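Local coordinates for periplasmic oligopeptide-binding protein (Burkholderia pseudomallei, PDB 3ZS6) that probably binds oligopeptides in the periplasm and hands them to an ABC transporter for uptake, at residues D34-S45 with T491-D501; D219-Q227 with P238-F249. One frame throughout, in Å; residues are numbered along the deposited sequence.

Contact 1: residues D34-S45 with T491-D501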
loop_
_atom_site.group_PDB
_atom_site.type_symbol
_atom_site.label_atom_id
_atom_site.label_comp_id
_atom_site.label_asym_id
_atom_site.label_seq_id
_atom_site.Cartn_x
_atom_site.Cartn_y
_atom_site.Cartn_z
ATOM N N ASP A 34 -4.284 14.146 2.303
ATOM C CA ASP A 34 -4.425 15.429 2.988
ATOM C C ASP A 34 -4.590 16.556 1.945
ATOM O O ASP A 34 -5.258 17.553 2.205
ATOM C CB ASP A 34 -3.200 15.726 3.867
ATOM C CG ASP A 34 -3.210 14.972 5.194
ATOM O OD1 ASP A 34 -4.211 14.292 5.535
ATOM O OD2 ASP A 34 -2.201 15.085 5.915
ATOM N N LEU A 35 -3.981 16.391 0.766
ATOM C CA LEU A 35 -4.014 17.429 -0.285
ATOM C C LEU A 35 -5.179 17.308 -1.282
ATOM O O LEU A 35 -5.624 18.314 -1.849
ATOM C CB LEU A 35 -2.695 17.450 -1.064
ATOM C CG LEU A 35 -1.433 17.829 -0.279
ATOM C CD1 LEU A 35 -0.186 17.536 -1.104
ATOM C CD2 LEU A 35 -1.472 19.307 0.157
ATOM N N PHE A 36 -5.658 16.081 -1.493
ATOM C CA PHE A 36 -6.720 15.807 -2.463
ATOM C C PHE A 36 -7.843 15.001 -1.820
ATOM O O PHE A 36 -7.610 14.210 -0.908
ATOM C CB PHE A 36 -6.195 15.006 -3.661
ATOM C CG PHE A 36 -5.164 15.727 -4.488
ATOM C CD1 PHE A 36 -3.818 15.678 -4.144
ATOM C CD2 PHE A 36 -5.539 16.430 -5.626
ATOM C CE1 PHE A 36 -2.856 16.323 -4.918
ATOM C CE2 PHE A 36 -4.591 17.086 -6.404
ATOM C CZ PHE A 36 -3.246 17.033 -6.052
ATOM N N GLU A 37 -9.058 15.194 -2.315
ATOM C CA GLU A 37 -10.216 14.466 -1.811
ATOM C C GLU A 37 -10.937 13.776 -2.948
ATOM O O GLU A 37 -11.297 14.415 -3.936
ATOM C CB GLU A 37 -11.189 15.428 -1.125
ATOM C CG GLU A 37 -12.439 14.742 -0.560
ATOM C CD GLU A 37 -13.407 15.736 0.046
ATOM O OE1 GLU A 37 -13.832 16.669 -0.672
ATOM O OE2 GLU A 37 -13.725 15.593 1.245
ATOM N N GLY A 38 -11.152 12.471 -2.807
ATOM C CA GLY A 38 -11.843 11.697 -3.823
ATOM C C GLY A 38 -13.345 11.691 -3.600
ATOM O O GLY A 38 -13.860 12.463 -2.785
ATOM N N LEU A 39 -14.047 10.817 -4.318
ATOM C CA LEU A 39 -15.494 10.658 -4.141
ATOM C C LEU A 39 -15.837 10.368 -2.679
ATOM O O LEU A 39 -16.801 10.917 -2.124
ATOM C CB LEU A 39 -16.024 9.541 -5.049
ATOM C CG LEU A 39 -15.896 9.806 -6.559
ATOM C CD1 LEU A 39 -16.221 8.564 -7.418
ATOM C CD2 LEU A 39 -16.763 10.996 -6.981
ATOM N N ALA A 40 -15.028 9.506 -2.067
ATOM C CA ALA A 40 -15.187 9.119 -0.672
ATOM C C ALA A 40 -13.871 9.306 0.092
ATOM O O ALA A 40 -12.822 9.540 -0.514
ATOM C CB ALA A 40 -15.649 7.668 -0.586
ATOM N N ARG A 41 -13.938 9.199 1.420
ATOM C CA ARG A 41 -12.750 9.225 2.274
ATOM C C ARG A 41 -12.792 8.048 3.247
ATOM O O ARG A 41 -13.864 7.508 3.529
ATOM C CB ARG A 41 -12.693 10.512 3.122
ATOM C CG ARG A 41 -12.611 11.826 2.373
ATOM C CD ARG A 41 -12.123 12.948 3.311
ATOM N NE ARG A 41 -12.878 12.994 4.566
ATOM C CZ ARG A 41 -12.380 12.699 5.767
ATOM N NH1 ARG A 41 -11.107 12.337 5.901
ATOM N NH2 ARG A 41 -13.159 12.772 6.843
ATOM N N ILE A 42 -11.634 7.674 3.780
ATOM C CA ILE A 42 -11.575 6.760 4.923
ATOM C C ILE A 42 -11.311 7.589 6.162
ATOM O O ILE A 42 -10.300 8.293 6.223
ATOM C CB ILE A 42 -10.442 5.735 4.797
ATOM C CG1 ILE A 42 -10.561 4.960 3.480
ATOM C CG2 ILE A 42 -10.432 4.794 6.027
ATOM C CD1 ILE A 42 -11.929 4.264 3.283
ATOM N N ASP A 43 -12.214 7.530 7.141
ATOM C CA ASP A 43 -12.076 8.385 8.323
ATOM C C ASP A 43 -11.214 7.733 9.405
ATOM O O ASP A 43 -10.603 6.684 9.181
ATOM C CB ASP A 43 -13.443 8.849 8.872
ATOM C CG ASP A 43 -14.161 7.776 9.704
ATOM O OD1 ASP A 43 -13.557 6.731 10.048
ATOM O OD2 ASP A 43 -15.347 7.999 10.031
ATOM N N ALA A 44 -11.164 8.353 10.578
ATOM C CA ALA A 44 -10.212 7.921 11.599
ATOM C C ALA A 44 -10.502 6.498 12.070
ATOM O O ALA A 44 -9.600 5.777 12.492
ATOM C CB ALA A 44 -10.212 8.889 12.766
ATOM N N SER A 45 -11.766 6.096 11.981
ATOM C CA SER A 45 -12.179 4.771 12.423
ATOM C C SER A 45 -11.962 3.701 11.354
ATOM O O SER A 45 -12.060 2.508 11.639
ATOM C CB SER A 45 -13.661 4.782 12.806
ATOM O OG SER A 45 -14.459 4.926 11.639
ATOM N N THR A 491 -9.041 1.030 15.092
ATOM C CA THR A 491 -9.831 0.207 14.179
ATOM C C THR A 491 -9.606 0.518 12.690
ATOM O O THR A 491 -10.235 -0.088 11.826
ATOM C CB THR A 491 -11.327 0.313 14.504
ATOM O OG1 THR A 491 -11.758 1.662 14.300
ATOM C CG2 THR A 491 -11.583 -0.083 15.960
ATOM N N ASN A 492 -8.711 1.461 12.396
ATOM C CA ASN A 492 -8.344 1.780 11.010
ATOM C C ASN A 492 -7.303 0.774 10.487
ATOM O O ASN A 492 -6.102 1.058 10.447
ATOM C CB ASN A 492 -7.818 3.221 10.931
ATOM C CG ASN A 492 -7.755 3.757 9.507
ATOM O OD1 ASN A 492 -7.220 3.111 8.600
ATOM N ND2 ASN A 492 -8.291 4.960 9.310
ATOM N N TYR A 493 -7.777 -0.402 10.086
ATOM C CA TYR A 493 -6.901 -1.531 9.774
ATOM C C TYR A 493 -6.018 -1.375 8.524
ATOM O O TYR A 493 -5.023 -2.088 8.370
ATOM C CB TYR A 493 -7.718 -2.831 9.700
ATOM C CG TYR A 493 -8.509 -3.104 10.965
ATOM C CD1 TYR A 493 -7.861 -3.327 12.180
ATOM C CD2 TYR A 493 -9.896 -3.124 10.952
ATOM C CE1 TYR A 493 -8.581 -3.573 13.346
ATOM C CE2 TYR A 493 -10.625 -3.366 12.113
ATOM C CZ TYR A 493 -9.963 -3.590 13.304
ATOM O OH TYR A 493 -10.684 -3.833 14.451
ATOM N N ILE A 494 -6.363 -0.460 7.625
ATOM C CA ILE A 494 -5.481 -0.224 6.486
ATOM C C ILE A 494 -4.578 0.979 6.724
ATOM O O ILE A 494 -3.819 1.379 5.854
ATOM C CB ILE A 494 -6.233 -0.115 5.140
ATOM C CG1 ILE A 494 -7.020 1.183 5.034
ATOM C CG2 ILE A 494 -7.138 -1.327 4.924
ATOM C CD1 ILE A 494 -7.602 1.397 3.634
ATOM N N ASP A 495 -4.659 1.534 7.929
ATOM C CA ASP A 495 -3.796 2.637 8.346
ATOM C C ASP A 495 -3.825 3.829 7.393
ATOM O O ASP A 495 -2.779 4.390 7.042
ATOM C CB ASP A 495 -2.352 2.172 8.592
ATOM C CG ASP A 495 -1.505 3.246 9.285
ATOM O OD1 ASP A 495 -2.074 4.149 9.944
ATOM O OD2 ASP A 495 -0.274 3.196 9.173
ATOM N N MET A 496 -5.029 4.215 6.977
ATOM C CA MET A 496 -5.206 5.422 6.185
ATOM C C MET A 496 -5.831 6.490 7.079
ATOM O O MET A 496 -7.063 6.651 7.135
ATOM C CB MET A 496 -6.048 5.144 4.933
ATOM C CG MET A 496 -5.239 4.582 3.736
ATOM S SD MET A 496 -4.059 5.773 3.032
ATOM C CE MET A 496 -2.457 5.053 3.429
ATOM N N ARG A 497 -4.970 7.200 7.795
ATOM C CA ARG A 497 -5.412 8.131 8.827
ATOM C C ARG A 497 -5.078 9.564 8.439
ATOM O O ARG A 497 -3.934 10.000 8.556
ATOM C CB ARG A 497 -4.766 7.765 10.176
ATOM C CG ARG A 497 -5.142 6.352 10.702
ATOM C CD ARG A 497 -4.293 5.966 11.921
ATOM N NE ARG A 497 -4.938 4.972 12.788
ATOM C CZ ARG A 497 -4.657 3.669 12.800
ATOM N NH1 ARG A 497 -3.742 3.161 11.972
ATOM N NH2 ARG A 497 -5.306 2.864 13.638
ATOM N N ALA A 498 -6.089 10.278 7.961
ATOM C CA ALA A 498 -5.922 11.636 7.458
ATOM C C ALA A 498 -5.775 12.627 8.594
ATOM O O ALA A 498 -6.362 12.458 9.665
ATOM C CB ALA A 498 -7.111 12.019 6.579
ATOM N N SER A 499 -5.005 13.681 8.357
ATOM C CA SER A 499 -4.810 14.702 9.382
ATOM C C SER A 499 -6.112 15.424 9.786
ATOM O O SER A 499 -6.279 15.810 10.946
ATOM C CB SER A 499 -3.758 15.707 8.915
ATOM O OG SER A 499 -2.538 15.046 8.628
ATOM N N GLN A 500 -7.036 15.602 8.843
ATOM C CA GLN A 500 -8.250 16.373 9.128
ATOM C C GLN A 500 -9.178 15.692 10.138
ATOM O O GLN A 500 -10.104 16.319 10.667
ATOM C CB GLN A 500 -9.027 16.698 7.846
ATOM C CG GLN A 500 -9.700 15.491 7.187
ATOM C CD GLN A 500 -10.812 15.910 6.231
ATOM O OE1 GLN A 500 -10.747 15.670 5.021
ATOM N NE2 GLN A 500 -11.841 16.538 6.778
ATOM N N ASP A 501 -8.946 14.409 10.391
ATOM C CA ASP A 501 -9.787 13.671 11.325
ATOM C C ASP A 501 -9.243 13.730 12.756
ATOM O O ASP A 501 -9.893 13.258 13.688
ATOM C CB ASP A 501 -9.979 12.217 10.856
ATOM C CG ASP A 501 -10.728 12.129 9.523
ATOM O OD1 ASP A 501 -11.733 12.846 9.363
ATOM O OD2 ASP A 501 -10.304 11.368 8.627
HETATM O O HOH W 1 -6.655 15.368 5.959
HETATM O O HOH W 2 -8.706 9.249 8.507
HETATM O O HOH W 3 -7.174 6.546 13.773
#
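The guanidinium of Arg41 has the amide of Gln500 stacked over one face, with the two planes 20° apart, while the carboxylate of Asp501 meets its edge. That edge is gripped end-on by two bonds of a salt bridge: NH1 of Arg41 gives a nearly straight bond to OD2 of Asp501 (3.0 Å), and NH2 reaches OD1 of Asp501 at 2.9 Å through the syn lone pair. The bend of the arginine chain at chi3 (-50°) turns its head toward both partners. A second carboxylate, Asp34 at the end of helix 26-35, takes Ser499 N on OD1 (3.0 Å) and Ser499 OG on OD2 (2.7 Å); Tyr213 also bonds to OD2, and Arg9 to the serine hydroxyl. In this way the first helix and edge strand 40-42 of a periplasmic-binding-protein fold are tied to a loop close to the C-terminus. Met496, whose CB lies 4.4 Å from CB of Ile42, also packs, in the conformer modelled here, against an acidic side chain of the bound peptide. A water accepts from Ala498 N and lies close to Ile42 O and Asp501 OD2. Farther along, Asp43 closes an Asx turn, its OD1 accepting from both N and OG of Ser45, and Thr491 OG1 donates to Ser45 O (2.8 Å).

Contact 2: residues D219-Q227 with P238-F249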
loop_
_atom_site.group_PDB
_atom_site.type_symbol
_atom_site.label_atom_id
_atom_site.label_comp_id
_atom_site.label_asym_id
_atom_site.label_seq_id
_atom_site.Cartn_x
_atom_site.Cartn_y
_atom_site.Cartn_z
ATOM N N ASP A 219 14.276 4.559 12.408
ATOM C CA ASP A 219 13.255 4.600 13.456
ATOM C C ASP A 219 13.800 5.097 14.800
ATOM O O ASP A 219 13.081 5.724 15.578
ATOM C CB ASP A 219 12.588 3.232 13.612
ATOM C CG ASP A 219 11.797 2.823 12.374
ATOM O OD1 ASP A 219 10.922 3.602 11.941
ATOM O OD2 ASP A 219 12.056 1.726 11.828
ATOM N N GLU A 220 15.072 4.820 15.069
ATOM C CA GLU A 220 15.691 5.285 16.307
ATOM C C GLU A 220 15.809 6.802 16.345
ATOM O O GLU A 220 15.533 7.428 17.369
ATOM C CB GLU A 220 17.059 4.632 16.527
ATOM C CG GLU A 220 17.017 3.414 17.442
ATOM C CD GLU A 220 16.701 3.772 18.890
ATOM O OE1 GLU A 220 16.742 4.974 19.237
ATOM O OE2 GLU A 220 16.415 2.846 19.682
ATOM N N THR A 221 16.222 7.386 15.227
ATOM C CA THR A 221 16.292 8.833 15.093
ATOM C C THR A 221 14.892 9.435 15.237
ATOM O O THR A 221 14.712 10.470 15.885
ATOM C CB THR A 221 16.872 9.237 13.720
ATOM O OG1 THR A 221 18.258 8.872 13.658
ATOM C CG2 THR A 221 16.729 10.736 13.490
ATOM N N ALA A 222 13.903 8.775 14.636
ATOM C CA ALA A 222 12.506 9.198 14.776
ATOM C C ALA A 222 12.087 9.206 16.244
ATOM O O ALA A 222 11.398 10.123 16.702
ATOM C CB ALA A 222 11.584 8.281 13.973
ATOM N N LEU A 223 12.514 8.179 16.974
ATOM C CA LEU A 223 12.186 8.046 18.396
ATOM C C LEU A 223 12.789 9.191 19.209
ATOM O O LEU A 223 12.126 9.774 20.066
ATOM C CB LEU A 223 12.673 6.692 18.927
ATOM C CG LEU A 223 12.440 6.357 20.404
ATOM C CD1 LEU A 223 10.966 6.456 20.747
ATOM C CD2 LEU A 223 12.978 4.964 20.732
ATOM N N ARG A 224 14.053 9.495 18.937
ATOM C CA ARG A 224 14.740 10.600 19.586
ATOM C C ARG A 224 13.988 11.906 19.374
ATOM O O ARG A 224 13.805 12.688 20.305
ATOM C CB ARG A 224 16.155 10.747 19.028
ATOM C CG ARG A 224 17.115 9.632 19.390
ATOM C CD ARG A 224 18.525 9.989 18.912
ATOM N NE ARG A 224 19.513 8.962 19.224
ATOM C CZ ARG A 224 20.826 9.122 19.069
ATOM N NH1 ARG A 224 21.305 10.272 18.609
ATOM N NH2 ARG A 224 21.661 8.138 19.377
ATOM N N MET A 225 13.561 12.147 18.140
ATOM C CA MET A 225 12.841 13.374 17.833
ATOM C C MET A 225 11.475 13.411 18.514
ATOM O O MET A 225 11.002 14.470 18.918
ATOM C CB MET A 225 12.691 13.540 16.317
ATOM C CG MET A 225 13.979 13.963 15.620
ATOM S SD MET A 225 13.858 13.919 13.817
ATOM C CE MET A 225 13.782 12.168 13.528
ATOM N N TYR A 226 10.832 12.254 18.624
ATOM C CA TYR A 226 9.539 12.185 19.280
ATOM C C TYR A 226 9.738 12.551 20.746
ATOM O O TYR A 226 9.022 13.395 21.294
ATOM C CB TYR A 226 8.962 10.779 19.143
ATOM C CG TYR A 226 7.628 10.564 19.818
ATOM C CD1 TYR A 226 7.557 10.234 21.161
ATOM C CD2 TYR A 226 6.436 10.665 19.100
ATOM C CE1 TYR A 226 6.331 10.024 21.792
ATOM C CE2 TYR A 226 5.206 10.456 19.714
ATOM C CZ TYR A 226 5.165 10.139 21.062
ATOM O OH TYR A 226 3.964 9.916 21.680
ATOM N N GLN A 227 10.742 11.931 21.361
ATOM C CA GLN A 227 11.059 12.172 22.765
ATOM C C GLN A 227 11.359 13.653 23.028
ATOM O O GLN A 227 10.989 14.188 24.069
ATOM C CB GLN A 227 12.231 11.287 23.199
ATOM C CG GLN A 227 12.556 11.321 24.681
ATOM C CD GLN A 227 13.604 10.282 25.073
ATOM O OE1 GLN A 227 14.028 9.464 24.250
ATOM N NE2 GLN A 227 14.027 10.313 26.335
ATOM N N PRO A 238 11.056 1.385 16.709
ATOM C CA PRO A 238 12.246 0.589 16.368
ATOM C C PRO A 238 12.054 -0.893 16.667
ATOM O O PRO A 238 11.432 -1.249 17.665
ATOM C CB PRO A 238 13.337 1.157 17.287
ATOM C CG PRO A 238 12.834 2.508 17.717
ATOM C CD PRO A 238 11.334 2.395 17.744
ATOM N N ALA A 239 12.601 -1.748 15.813
ATOM C CA ALA A 239 12.593 -3.186 16.063
ATOM C C ALA A 239 13.251 -3.499 17.403
ATOM O O ALA A 239 14.252 -2.881 17.766
ATOM C CB ALA A 239 13.305 -3.924 14.936
ATOM N N GLY A 240 12.684 -4.463 18.126
ATOM C CA GLY A 240 13.200 -4.883 19.418
ATOM C C GLY A 240 12.971 -3.904 20.557
ATOM O O GLY A 240 13.412 -4.141 21.682
ATOM N N GLY A 241 12.278 -2.803 20.273
ATOM C CA GLY A 241 12.117 -1.742 21.252
ATOM C C GLY A 241 10.807 -1.728 22.022
ATOM O O GLY A 241 10.673 -0.977 22.983
ATOM N N PHE A 242 9.844 -2.547 21.610
ATOM C CA PHE A 242 8.521 -2.541 22.228
ATOM C C PHE A 242 8.562 -2.473 23.756
ATOM O O PHE A 242 7.843 -1.681 24.364
ATOM C CB PHE A 242 7.690 -3.751 21.791
ATOM C CG PHE A 242 6.276 -3.723 22.307
ATOM C CD1 PHE A 242 5.981 -4.168 23.586
ATOM C CD2 PHE A 242 5.248 -3.226 21.522
ATOM C CE1 PHE A 242 4.683 -4.137 24.065
ATOM C CE2 PHE A 242 3.944 -3.189 21.996
ATOM C CZ PHE A 242 3.662 -3.646 23.265
ATOM N N GLY A 243 9.409 -3.299 24.367
ATOM C CA GLY A 243 9.503 -3.379 25.818
ATOM C C GLY A 243 9.819 -2.071 26.529
ATOM O O GLY A 243 9.085 -1.647 27.427
ATOM N N GLN A 244 10.919 -1.436 26.136
ATOM C CA GLN A 244 11.358 -0.214 26.786
ATOM C C GLN A 244 10.432 0.934 26.413
ATOM O O GLN A 244 10.153 1.802 27.230
ATOM C CB GLN A 244 12.796 0.135 26.390
ATOM C CG GLN A 244 12.934 0.661 24.963
ATOM C CD GLN A 244 14.232 1.426 24.733
ATOM O OE1 GLN A 244 15.075 1.527 25.626
ATOM N NE2 GLN A 244 14.394 1.970 23.527
ATOM N N ILE A 245 9.968 0.935 25.168
ATOM C CA ILE A 245 9.093 1.993 24.683
ATOM C C ILE A 245 7.750 1.988 25.403
ATOM O O ILE A 245 7.231 3.040 25.783
ATOM C CB ILE A 245 8.865 1.869 23.178
ATOM C CG1 ILE A 245 10.177 2.163 22.439
ATOM C CG2 ILE A 245 7.764 2.814 22.732
ATOM C CD1 ILE A 245 10.097 1.981 20.950
ATOM N N SER A 246 7.198 0.795 25.594
ATOM C CA SER A 246 5.928 0.644 26.288
ATOM C C SER A 246 6.020 1.193 27.709
ATOM O O SER A 246 5.097 1.855 28.203
ATOM C CB SER A 246 5.530 -0.833 26.314
ATOM O OG SER A 246 4.361 -1.032 27.084
ATOM N N LYS A 247 7.145 0.924 28.360
ATOM C CA LYS A 247 7.339 1.331 29.741
ATOM C C LYS A 247 7.452 2.842 29.831
ATOM O O LYS A 247 6.892 3.463 30.737
ATOM C CB LYS A 247 8.602 0.681 30.310
ATOM C CG LYS A 247 8.916 1.072 31.739
ATOM C CD LYS A 247 10.408 0.934 32.012
ATOM C CE LYS A 247 10.951 -0.382 31.469
ATOM N NZ LYS A 247 12.406 -0.298 31.143
ATOM N N GLN A 248 8.175 3.427 28.884
ATOM C CA GLN A 248 8.421 4.867 28.890
ATOM C C GLN A 248 7.243 5.705 28.391
ATOM O O GLN A 248 6.985 6.783 28.918
ATOM C CB GLN A 248 9.665 5.215 28.065
ATOM C CG GLN A 248 9.990 6.720 28.067
ATOM C CD GLN A 248 11.319 7.045 27.391
ATOM O OE1 GLN A 248 12.005 6.156 26.889
ATOM N NE2 GLN A 248 11.686 8.325 27.382
ATOM N N PHE A 249 6.537 5.225 27.372
ATOM C CA PHE A 249 5.522 6.060 26.723
ATOM C C PHE A 249 4.082 5.582 26.953
ATOM O O PHE A 249 3.123 6.281 26.610
ATOM C CB PHE A 249 5.824 6.193 25.222
ATOM C CG PHE A 249 7.123 6.895 24.929
ATOM C CD1 PHE A 249 7.218 8.277 25.024
ATOM C CD2 PHE A 249 8.254 6.175 24.572
ATOM C CE1 PHE A 249 8.415 8.926 24.766
ATOM C CE2 PHE A 249 9.453 6.819 24.310
ATOM C CZ PHE A 249 9.532 8.198 24.407
#
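Helices 219-227 and 242-249 run almost parallel, 8° apart in direction, with axes that come no closer than 13.3 Å, so large side chains and the Pro238 ring bridge the gap. Leu223 sits at the middle. Its chi1 of 179° swings CG across toward the second segment, and the branching there lets the two methyls reach different partners: CD2 lies 3.9 Å from CG of Pro238 and meets CD1 of Ile245 tip to tip at 4.2 Å, whereas CD1 touches CE2 of Phe249 at 3.9 Å. One turn on, Tyr226 presents its ring edge to the face of Phe249 in a T-shaped stack, planes 83° apart and centroids 5.4 Å apart. The phenol hydroxyl is held by Glu252, and Lys482 makes a cation-pi contact with the same ring. Leu480, from strand 470-480, touches Leu223, Tyr226 and Phe249 alike. At the start of the first helix, CB of Asp219 rests against CA of Pro238 (3.8 Å), the residue that opens a type II turn to Gly241, where Gly240 takes the positive phi. Together these segments form a parallel helix pair joined by a connection without regular secondary structure, packed beside the mixed sheet that contains strands 253-258 and 470-480.

Overall arrangement
Along the chain, contact 2 is nested within contact 1: residues 219-227 and 238-249 follow one another closely, whereas 34-45 and 491-501 bring together regions near the two ends, 446 residues apart. The centres lie about 26 Å apart and the nearest atoms about 12 Å, without touching. Contact 1 involves edge strand 40-42 of the five-stranded antiparallel sheet and also borders strand 181-187 of the four-stranded mixed one; contact 2 packs against strands 253-258 and 470-480 of the seven-stranded mixed sheet. Strand 210-215 of the four-stranded sheet leads toward helix 219-227. The short-range contact thus lies beside the seven-stranded sheet and the long-range one beside the other two, and it is contact 1 that reaches the bound peptide.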